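Side-chain contacts in maltose-binding protein MalE1 (Thermotoga maritima, PDB 6DTU), which binds maltotetraose and, as expected of a bacterial solute-binding protein, probably delivers maltodextrins to a membrane transporter: residues A[66-69]-A[70-74]; A[232-235]-A[236-240]; A[277-280]-A[281-285]; A[366-369]-A[370-374]. All coordinates share one frame; numbering follows the deposited sequence.

Contact 1: residues A[66-69]-A[70-74]; sequences VGEL and AVNGL
Leu69 and Leu74 meet through their outer methyls, CD2 of Leu69 lying 4.2 Å from CD1 of Leu74, and the two side chains cross at about a right angle. This is the apolar contact of the turn, and Leu47 of helix 39-49 packs on both leucines. Backbone bonds hold the turn beneath it. Ala70 N donates to Val66 O, Val71 N to Gly67 O and Asn72 N to Glu68 O in ordinary helical fashion, while Leu74 N returns to Leu69 O at 2.9 Å. Inside that bond Gly73 N reaches Ala70 O at 3.0 Å, and Gly73 takes a positive phi of 71°. The nested pair with the leucine contact outside it makes a classic Schellman motif, ending helix 66-71 and turning the chain aside. Val71 straddles Gly67 O, with CG1 3.2 Å and CG2 3.3 Å from that oxygen; its chi1 of -55° wedges CG2 between the backbone N and the carbonyl carbon. Of the polar side chains, Asn72 sets its amide against the Glu68 carbonyl, CG 3.1 Å from Glu68 O, but ND2 is poorly angled for a hydrogen bond there. The Glu68 side chain crosses that of Asn72 at a slant, its CG 3.7 Å from Asn72 ND2 and its carboxylate turned 78° from the amide plane, and OE1 forms a salt bridge with Lys43.

Contact 2: residues A[232-235]-A[236-240]; sequences AIKA and YKDAG
Ala232 presents its carbonyl oxygen to the ring of Tyr236, in a short helical stretch that closes in a Schellman motif at Gly240. The oxygen of Ala232 sits 3.2 Å above the ring plane, so that it lies over the centre of one face of the tyrosine. The same oxygen accepts a weak bond from Tyr236 N, at 3.5 Å. With chi1 at -57°, Tyr236 swings its ring back beneath the first turn, and Ala232 CB comes 3.6 Å from CZ. The phenol OH of Tyr236 continues past this methyl to hydrogen bonds with Asp215 and Asn228, which tether the ring to helix 211-219 and strand 223-228.

Ile233 adds the methyl CD1, which approaches Tyr236 CD2 to 4.0 Å, the two side chains crossing at about a right angle; its own O receives Lys237 N. Lys234 carries the charged contact. Its chain runs extended until chi4 of -56° turns the ammonium group toward Asp238, one turn further along. There Lys234 NZ reaches Asp238 OD2 at 2.8 Å, in a salt bridge that uses the syn lone pair of OD2. Backbone support comes from Asp238 N, which donates to Lys234 O.

Ala235 O accepts Ala239 N at 3.1 Å through a bent hydrogen bond, and the Ala239 methyl CB rests 3.4 Å from that same oxygen. Gly240, at a phi of 87°, then brings its N to Lys237 O at 2.9 Å.

Contact 3: residues A[277-280]-A[281-285]; sequences LAIE and FLTSF
Ser284 turns its hydroxyl onto the Glu280 carbonyl because chi1, at 77°, sets OG between its backbone N and carbonyl carbon; Glu280, with CG anti to the backbone N, bends at chi2 (74°) and so brings OE2 3.5 Å from Ser284 CB. Both lie in helix 275-286, whose last part widens into a pi-type turn at 282-285. The serine OG donates to Glu280 O at 2.7 Å, and Ser284 N donates to the same oxygen at 2.9 Å. The two donors come from opposite faces of the carbonyl plane, the hydroxyl 39° out of it, so one oxygen is gripped twice by one residue.

One residue earlier, Thr283 OG1 stands 3.1 Å from Ile279 O, though whether its proton goes there is not settled; Thr283 N bonds firmly to Ile279 O. The side chains of Ile279 and Thr283 cross at a slant, their CG2 methyls 4.1 Å apart. On the buried side, Phe281 meets Phe24 edge-to-face, and Leu282 packs on strands 58-62 and 260-268. Where the turn widens, Phe285 N makes a weak bond to Phe281 O, at 3.4 Å.

Contact 4: residues A[366-369]-A[370-374]; sequences VERI and KAQIQ
Arg368 O and Gln372 N form one of four hydrogen bonds between the segments, at 3.1 Å; the carbonyls of Val366, Glu367 and Ile369 are likewise taken up by the N-H groups of Lys370, Ala371 and Ile373, Ile373 N lying 2.9 Å from Ile369 O. Gln374 N takes up Lys370 O in the same way. The Gln372 amide is less clear. A bend at chi2, 63°, folds it back on the preceding turn, where OE1 as modelled stands 2.6 Å from Arg368 O. Two acceptors so close make the amide's assigned orientation doubtful. The amide and guanidinium planes are 22° apart. The guanidinium is engaged elsewhere, through a salt bridge from NH1 to Asp346.

Apolar atoms also meet. Ile369 CG2 and Ile373 CD1 touch at 3.8 Å, the two side chains lying side by side, and Val366 CG1 rests 4.0 Å from the aliphatic CD of Lys370. In the C-terminal helix 358-374, Val366, Ile369 and Lys370 pack on Ile182 of strand 181-183, and Arg368 and Ile369 lean on the alanines at the start of helix 341-352.

In the fold
All four contacts are single-helix, one-turn arrangements, each in a different helix, and none touches another. Contacts 1, 2 and 3 are partly buried, whereas contact 4 lies at the surface. Contacts 1 and 2 lie on opposite sides of the chain's centre, about 35 Å apart between centres, yet both end in a glycine-based Schellman motif; the first adds a leucine pair, the second a tyrosine ring and a salt bridge. Contact 3, packed on the sheet that contains strands 4-9, 58-62 and 260-268, has a serine hydroxyl bonding to the backbone. Contact 4 combines aliphatic pairs with an arginine whose salt bridge lies outside the contact. Contacts 1, 2 and 4 each bring a side chain to about 7 Å from a bound glucose unit.

Contact 1: residues A[66-69]-A[70-74]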
loop_
_atom_site.group_PDB
_atom_site.type_symbol
_atom_site.label_atom_id
_atom_site.label_comp_id
_atom_site.label_asym_id
_atom_site.label_seq_id
_atom_site.Cartn_x
_atom_site.Cartn_y
_atom_site.Cartn_z
ATOM N N VAL A 66 8.366 5.957 -7.484
ATOM C CA VAL A 66 8.549 6.900 -8.593
ATOM C C VAL A 66 9.965 7.471 -8.621
ATOM O O VAL A 66 10.610 7.505 -9.674
ATOM C CB VAL A 66 7.482 8.012 -8.557
ATOM C CG1 VAL A 66 7.849 9.117 -9.517
ATOM C CG2 VAL A 66 6.123 7.467 -8.894
ATOM N N GLY A 67 10.449 7.988 -7.487
ATOM C CA GLY A 67 11.757 8.635 -7.492
ATOM C C GLY A 67 12.884 7.724 -7.943
ATOM O O GLY A 67 13.696 8.095 -8.794
ATOM N N GLU A 68 12.948 6.512 -7.386
ATOM C CA GLU A 68 13.977 5.565 -7.804
ATOM C C GLU A 68 13.883 5.271 -9.302
ATOM O O GLU A 68 14.894 5.286 -10.012
ATOM C CB GLU A 68 13.866 4.284 -6.979
ATOM C CG GLU A 68 14.889 3.220 -7.365
ATOM C CD GLU A 68 14.703 1.913 -6.632
ATOM O OE1 GLU A 68 13.632 1.689 -6.025
ATOM O OE2 GLU A 68 15.633 1.085 -6.680
ATOM N N LEU A 69 12.679 4.973 -9.801
ATOM C CA LEU A 69 12.562 4.631 -11.211
ATOM C C LEU A 69 12.836 5.827 -12.122
ATOM O O LEU A 69 13.399 5.655 -13.208
ATOM C CB LEU A 69 11.209 3.989 -11.489
ATOM C CG LEU A 69 10.988 2.665 -10.767
ATOM C CD1 LEU A 69 9.596 2.135 -11.067
ATOM C CD2 LEU A 69 12.042 1.604 -11.096
ATOM N N ALA A 70 12.475 7.039 -11.694
ATOM C CA ALA A 70 12.683 8.216 -12.537
ATOM C C ALA A 70 14.157 8.581 -12.626
ATOM O O ALA A 70 14.660 8.892 -13.713
ATOM C CB ALA A 70 11.861 9.389 -12.008
ATOM N N VAL A 71 14.865 8.572 -11.492
ATOM C CA VAL A 71 16.273 8.966 -11.512
ATOM C C VAL A 71 17.120 7.927 -12.231
ATOM O O VAL A 71 18.185 8.256 -12.770
ATOM C CB VAL A 71 16.821 9.251 -10.103
ATOM C CG1 VAL A 71 15.976 10.292 -9.402
ATOM C CG2 VAL A 71 16.927 7.985 -9.304
ATOM N N ASN A 72 16.689 6.665 -12.234
ATOM C CA ASN A 72 17.367 5.621 -12.994
ATOM C C ASN A 72 16.988 5.646 -14.471
ATOM O O ASN A 72 17.490 4.814 -15.236
ATOM C CB ASN A 72 17.036 4.228 -12.435
ATOM C CG ASN A 72 17.507 4.016 -10.994
ATOM O OD1 ASN A 72 18.327 4.763 -10.465
ATOM N ND2 ASN A 72 16.972 2.975 -10.356
ATOM N N GLY A 73 16.106 6.556 -14.876
ATOM C CA GLY A 73 15.710 6.670 -16.267
ATOM C C GLY A 73 14.851 5.529 -16.782
ATOM O O GLY A 73 14.842 5.268 -17.991
ATOM N N LEU A 74 14.090 4.868 -15.907
ATOM C CA LEU A 74 13.357 3.676 -16.308
ATOM C C LEU A 74 11.869 3.890 -16.566
ATOM O O LEU A 74 11.263 3.044 -17.217
ATOM C CB LEU A 74 13.508 2.568 -15.265
ATOM C CG LEU A 74 14.917 2.015 -15.087
ATOM C CD1 LEU A 74 14.852 0.899 -14.089
ATOM C CD2 LEU A 74 15.454 1.498 -16.415
#

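Contact 2: residues A[232-235]-A[236-240]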
loop_
_atom_site.group_PDB
_atom_site.type_symbol
_atom_site.label_atom_id
_atom_site.label_comp_id
_atom_site.label_asym_id
_atom_site.label_seq_id
_atom_site.Cartn_x
_atom_site.Cartn_y
_atom_site.Cartn_z
ATOM N N ALA A 232 -7.878 -5.535 -0.132
ATOM C CA ALA A 232 -8.229 -6.863 0.350
ATOM C C ALA A 232 -9.729 -7.118 0.430
ATOM O O ALA A 232 -10.132 -8.279 0.568
ATOM C CB ALA A 232 -7.584 -7.097 1.718
ATOM N N ILE A 233 -10.551 -6.079 0.280
ATOM C CA ILE A 233 -11.956 -6.114 0.656
ATOM C C ILE A 233 -12.804 -6.907 -0.329
ATOM O O ILE A 233 -13.719 -7.638 0.074
ATOM C CB ILE A 233 -12.443 -4.670 0.799
ATOM C CG1 ILE A 233 -11.896 -4.064 2.091
ATOM C CG2 ILE A 233 -13.956 -4.579 0.633
ATOM C CD1 ILE A 233 -12.298 -4.790 3.297
ATOM N N LYS A 234 -12.562 -6.751 -1.633
ATOM C CA LYS A 234 -13.399 -7.447 -2.605
ATOM C C LYS A 234 -13.335 -8.948 -2.405
ATOM O O LYS A 234 -14.357 -9.635 -2.444
ATOM C CB LYS A 234 -12.991 -7.097 -4.034
ATOM C CG LYS A 234 -13.932 -7.723 -5.058
ATOM C CD LYS A 234 -13.584 -7.338 -6.479
ATOM C CE LYS A 234 -14.715 -7.686 -7.448
ATOM N NZ LYS A 234 -15.108 -9.124 -7.405
ATOM N N ALA A 235 -12.142 -9.476 -2.134
ATOM C CA ALA A 235 -12.031 -10.915 -1.903
ATOM C C ALA A 235 -12.790 -11.327 -0.648
ATOM O O ALA A 235 -13.406 -12.403 -0.607
ATOM C CB ALA A 235 -10.555 -11.319 -1.818
ATOM N N TYR A 236 -12.782 -10.486 0.388
ATOM C CA TYR A 236 -13.526 -10.831 1.597
ATOM C C TYR A 236 -15.027 -10.810 1.336
ATOM O O TYR A 236 -15.770 -11.674 1.824
ATOM C CB TYR A 236 -13.166 -9.889 2.755
ATOM C CG TYR A 236 -11.713 -9.807 3.134
ATOM C CD1 TYR A 236 -10.820 -10.850 2.877
ATOM C CD2 TYR A 236 -11.227 -8.669 3.751
ATOM C CE1 TYR A 236 -9.478 -10.742 3.235
ATOM C CE2 TYR A 236 -9.890 -8.553 4.123
ATOM C CZ TYR A 236 -9.026 -9.597 3.856
ATOM O OH TYR A 236 -7.693 -9.461 4.201
ATOM N N LYS A 237 -15.483 -9.839 0.557
ATOM C CA LYS A 237 -16.901 -9.736 0.245
ATOM C C LYS A 237 -17.354 -10.927 -0.594
ATOM O O LYS A 237 -18.374 -11.559 -0.289
ATOM C CB LYS A 237 -17.127 -8.407 -0.485
ATOM C CG LYS A 237 -18.578 -8.035 -0.751
ATOM C CD LYS A 237 -18.620 -6.837 -1.684
ATOM C CE LYS A 237 -19.246 -5.630 -1.020
ATOM N NZ LYS A 237 -20.723 -5.790 -0.882
ATOM N N ASP A 238 -16.568 -11.305 -1.605
ATOM C CA ASP A 238 -16.940 -12.447 -2.436
ATOM C C ASP A 238 -16.939 -13.748 -1.645
ATOM O O ASP A 238 -17.676 -14.686 -1.975
ATOM C CB ASP A 238 -16.006 -12.535 -3.642
ATOM C CG ASP A 238 -16.170 -11.369 -4.611
ATOM O OD1 ASP A 238 -17.188 -10.633 -4.526
ATOM O OD2 ASP A 238 -15.273 -11.173 -5.466
ATOM N N ALA A 239 -16.127 -13.829 -0.602
ATOM C CA ALA A 239 -16.085 -14.993 0.276
ATOM C C ALA A 239 -17.216 -15.011 1.286
ATOM O O ALA A 239 -17.285 -15.941 2.103
ATOM C CB ALA A 239 -14.764 -15.016 1.048
ATOM N N GLY A 240 -18.048 -13.977 1.312
ATOM C CA GLY A 240 -19.196 -13.945 2.193
ATOM C C GLY A 240 -18.942 -13.420 3.587
ATOM O O GLY A 240 -19.778 -13.648 4.475
#

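Contact 3: residues A[277-280]-A[281-285]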
loop_
_atom_site.group_PDB
_atom_site.type_symbol
_atom_site.label_atom_id
_atom_site.label_comp_id
_atom_site.label_asym_id
_atom_site.label_seq_id
_atom_site.Cartn_x
_atom_site.Cartn_y
_atom_site.Cartn_z
ATOM N N LEU A 277 2.577 4.572 -27.584
ATOM C CA LEU A 277 1.274 3.914 -27.595
ATOM C C LEU A 277 0.785 3.621 -26.180
ATOM O O LEU A 277 -0.424 3.725 -25.909
ATOM C CB LEU A 277 1.340 2.640 -28.441
ATOM C CG LEU A 277 0.053 1.832 -28.586
ATOM C CD1 LEU A 277 -1.086 2.641 -29.212
ATOM C CD2 LEU A 277 0.337 0.558 -29.390
ATOM N N ALA A 278 1.708 3.276 -25.265
ATOM C CA ALA A 278 1.351 3.036 -23.868
ATOM C C ALA A 278 0.784 4.294 -23.232
ATOM O O ALA A 278 -0.240 4.240 -22.540
ATOM C CB ALA A 278 2.574 2.546 -23.080
ATOM N N ILE A 279 1.429 5.437 -23.470
ATOM C CA ILE A 279 0.900 6.694 -22.959
ATOM C C ILE A 279 -0.497 6.957 -23.522
ATOM O O ILE A 279 -1.411 7.357 -22.788
ATOM C CB ILE A 279 1.885 7.851 -23.241
ATOM C CG1 ILE A 279 3.139 7.679 -22.392
ATOM C CG2 ILE A 279 1.233 9.184 -22.889
ATOM C CD1 ILE A 279 4.284 8.654 -22.815
ATOM N N GLU A 280 -0.691 6.720 -24.827
ATOM C CA GLU A 280 -2.000 6.933 -25.443
ATOM C C GLU A 280 -3.071 6.065 -24.797
ATOM O O GLU A 280 -4.189 6.519 -24.539
ATOM C CB GLU A 280 -1.937 6.643 -26.944
ATOM C CG GLU A 280 -3.314 6.705 -27.666
ATOM C CD GLU A 280 -3.855 8.128 -27.866
ATOM O OE1 GLU A 280 -3.122 9.117 -27.618
ATOM O OE2 GLU A 280 -5.031 8.259 -28.282
ATOM N N PHE A 281 -2.767 4.791 -24.598
ATOM C CA PHE A 281 -3.669 3.886 -23.897
ATOM C C PHE A 281 -4.043 4.419 -22.511
ATOM O O PHE A 281 -5.218 4.395 -22.118
ATOM C CB PHE A 281 -2.975 2.535 -23.835
ATOM C CG PHE A 281 -3.674 1.515 -23.029
ATOM C CD1 PHE A 281 -4.735 0.819 -23.542
ATOM C CD2 PHE A 281 -3.239 1.221 -21.762
ATOM C CE1 PHE A 281 -5.358 -0.161 -22.795
ATOM C CE2 PHE A 281 -3.867 0.264 -21.001
ATOM C CZ PHE A 281 -4.915 -0.428 -21.512
ATOM N N LEU A 282 -3.063 4.939 -21.774
ATOM C CA LEU A 282 -3.344 5.418 -20.423
ATOM C C LEU A 282 -4.174 6.693 -20.446
ATOM O O LEU A 282 -5.137 6.816 -19.682
ATOM C CB LEU A 282 -2.043 5.650 -19.658
ATOM C CG LEU A 282 -1.261 4.360 -19.386
ATOM C CD1 LEU A 282 -0.027 4.762 -18.594
ATOM C CD2 LEU A 282 -2.083 3.340 -18.622
ATOM N N THR A 283 -3.802 7.663 -21.287
ATOM C CA THR A 283 -4.470 8.969 -21.232
ATOM C C THR A 283 -5.821 8.977 -21.937
ATOM O O THR A 283 -6.737 9.690 -21.511
ATOM C CB THR A 283 -3.577 10.072 -21.813
ATOM O OG1 THR A 283 -3.336 9.796 -23.203
ATOM C CG2 THR A 283 -2.264 10.166 -21.025
ATOM N N SER A 284 -5.950 8.256 -23.045
ATOM C CA SER A 284 -7.158 8.357 -23.856
ATOM C C SER A 284 -8.235 7.367 -23.445
ATOM O O SER A 284 -9.385 7.510 -23.882
ATOM C CB SER A 284 -6.825 8.103 -25.330
ATOM O OG SER A 284 -6.657 6.702 -25.567
ATOM N N PHE A 285 -7.880 6.358 -22.650
ATOM C CA PHE A 285 -8.781 5.254 -22.335
ATOM C C PHE A 285 -8.799 4.994 -20.834
ATOM O O PHE A 285 -9.844 5.130 -20.198
ATOM C CB PHE A 285 -8.361 3.989 -23.109
ATOM C CG PHE A 285 -9.193 2.753 -22.813
ATOM C CD1 PHE A 285 -10.585 2.818 -22.750
ATOM C CD2 PHE A 285 -8.586 1.507 -22.683
ATOM C CE1 PHE A 285 -11.348 1.688 -22.497
ATOM C CE2 PHE A 285 -9.357 0.363 -22.445
ATOM C CZ PHE A 285 -10.739 0.457 -22.374
#

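Contact 4: residues A[366-369]-A[370-374]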
loop_
_atom_site.group_PDB
_atom_site.type_symbol
_atom_site.label_atom_id
_atom_site.label_comp_id
_atom_site.label_asym_id
_atom_site.label_seq_id
_atom_site.Cartn_x
_atom_site.Cartn_y
_atom_site.Cartn_z
ATOM N N VAL A 366 18.507 1.958 11.468
ATOM C CA VAL A 366 18.794 3.308 10.993
ATOM C C VAL A 366 20.245 3.437 10.520
ATOM O O VAL A 366 20.524 4.101 9.510
ATOM C CB VAL A 366 18.397 4.345 12.063
ATOM C CG1 VAL A 366 18.920 5.721 11.723
ATOM C CG2 VAL A 366 16.872 4.390 12.224
ATOM N N GLU A 367 21.196 2.802 11.217
ATOM C CA GLU A 367 22.570 2.826 10.717
ATOM C C GLU A 367 22.679 2.120 9.372
ATOM O O GLU A 367 23.442 2.551 8.497
ATOM C CB GLU A 367 23.522 2.163 11.718
ATOM C CG GLU A 367 23.365 2.634 13.156
ATOM C CD GLU A 367 24.483 2.155 14.074
ATOM O OE1 GLU A 367 24.841 2.896 15.016
ATOM O OE2 GLU A 367 24.990 1.029 13.869
ATOM N N ARG A 368 21.899 1.061 9.177
ATOM C CA ARG A 368 21.898 0.386 7.889
ATOM C C ARG A 368 21.311 1.275 6.805
ATOM O O ARG A 368 21.896 1.406 5.728
ATOM C CB ARG A 368 21.152 -0.945 7.990
ATOM C CG ARG A 368 20.996 -1.672 6.680
ATOM C CD ARG A 368 20.263 -2.992 6.858
ATOM N NE ARG A 368 19.684 -3.478 5.607
ATOM C CZ ARG A 368 19.027 -4.624 5.498
ATOM N NH1 ARG A 368 18.875 -5.391 6.566
ATOM N NH2 ARG A 368 18.523 -5.001 4.333
ATOM N N ILE A 369 20.196 1.947 7.097
ATOM C CA ILE A 369 19.561 2.814 6.103
ATOM C C ILE A 369 20.497 3.949 5.718
ATOM O O ILE A 369 20.667 4.266 4.533
ATOM C CB ILE A 369 18.236 3.358 6.653
ATOM C CG1 ILE A 369 17.269 2.204 6.927
ATOM C CG2 ILE A 369 17.636 4.349 5.680
ATOM C CD1 ILE A 369 16.039 2.622 7.727
ATOM N N LYS A 370 21.116 4.577 6.722
ATOM C CA LYS A 370 22.001 5.710 6.474
ATOM C C LYS A 370 23.200 5.295 5.632
ATOM O O LYS A 370 23.556 5.971 4.661
ATOM C CB LYS A 370 22.475 6.301 7.806
ATOM C CG LYS A 370 21.388 6.979 8.615
ATOM C CD LYS A 370 21.926 7.669 9.850
ATOM C CE LYS A 370 22.561 8.999 9.477
ATOM N NZ LYS A 370 21.545 9.991 8.972
ATOM N N ALA A 371 23.820 4.166 5.975
ATOM C CA ALA A 371 24.989 3.726 5.222
ATOM C C ALA A 371 24.628 3.486 3.766
ATOM O O ALA A 371 25.378 3.858 2.857
ATOM C CB ALA A 371 25.598 2.481 5.870
ATOM N N GLN A 372 23.458 2.904 3.521
ATOM C CA GLN A 372 23.047 2.653 2.152
ATOM C C GLN A 372 22.742 3.953 1.411
ATOM O O GLN A 372 23.102 4.087 0.243
ATOM C CB GLN A 372 21.899 1.647 2.152
ATOM C CG GLN A 372 22.360 0.159 2.261
ATOM C CD GLN A 372 23.109 -0.230 3.557
ATOM O OE1 GLN A 372 23.823 0.563 4.162
ATOM N NE2 GLN A 372 22.953 -1.487 3.962
ATOM N N ILE A 373 22.120 4.931 2.085
ATOM C CA ILE A 373 21.821 6.223 1.461
ATOM C C ILE A 373 23.106 6.965 1.106
ATOM O O ILE A 373 23.218 7.574 0.033
ATOM C CB ILE A 373 20.923 7.064 2.387
ATOM C CG1 ILE A 373 19.486 6.562 2.336
ATOM C CG2 ILE A 373 20.974 8.571 2.030
ATOM C CD1 ILE A 373 18.588 7.239 3.326
ATOM N N GLN A 374 24.089 6.923 1.996
ATOM C CA GLN A 374 25.360 7.607 1.807
ATOM C C GLN A 374 26.253 6.890 0.808
ATOM O O GLN A 374 27.192 7.506 0.294
ATOM C CB GLN A 374 26.020 7.745 3.174
ATOM C CG GLN A 374 25.249 8.729 4.053
ATOM C CD GLN A 374 25.900 9.011 5.390
ATOM O OE1 GLN A 374 25.540 9.964 6.082
ATOM N NE2 GLN A 374 26.822 8.147 5.788
#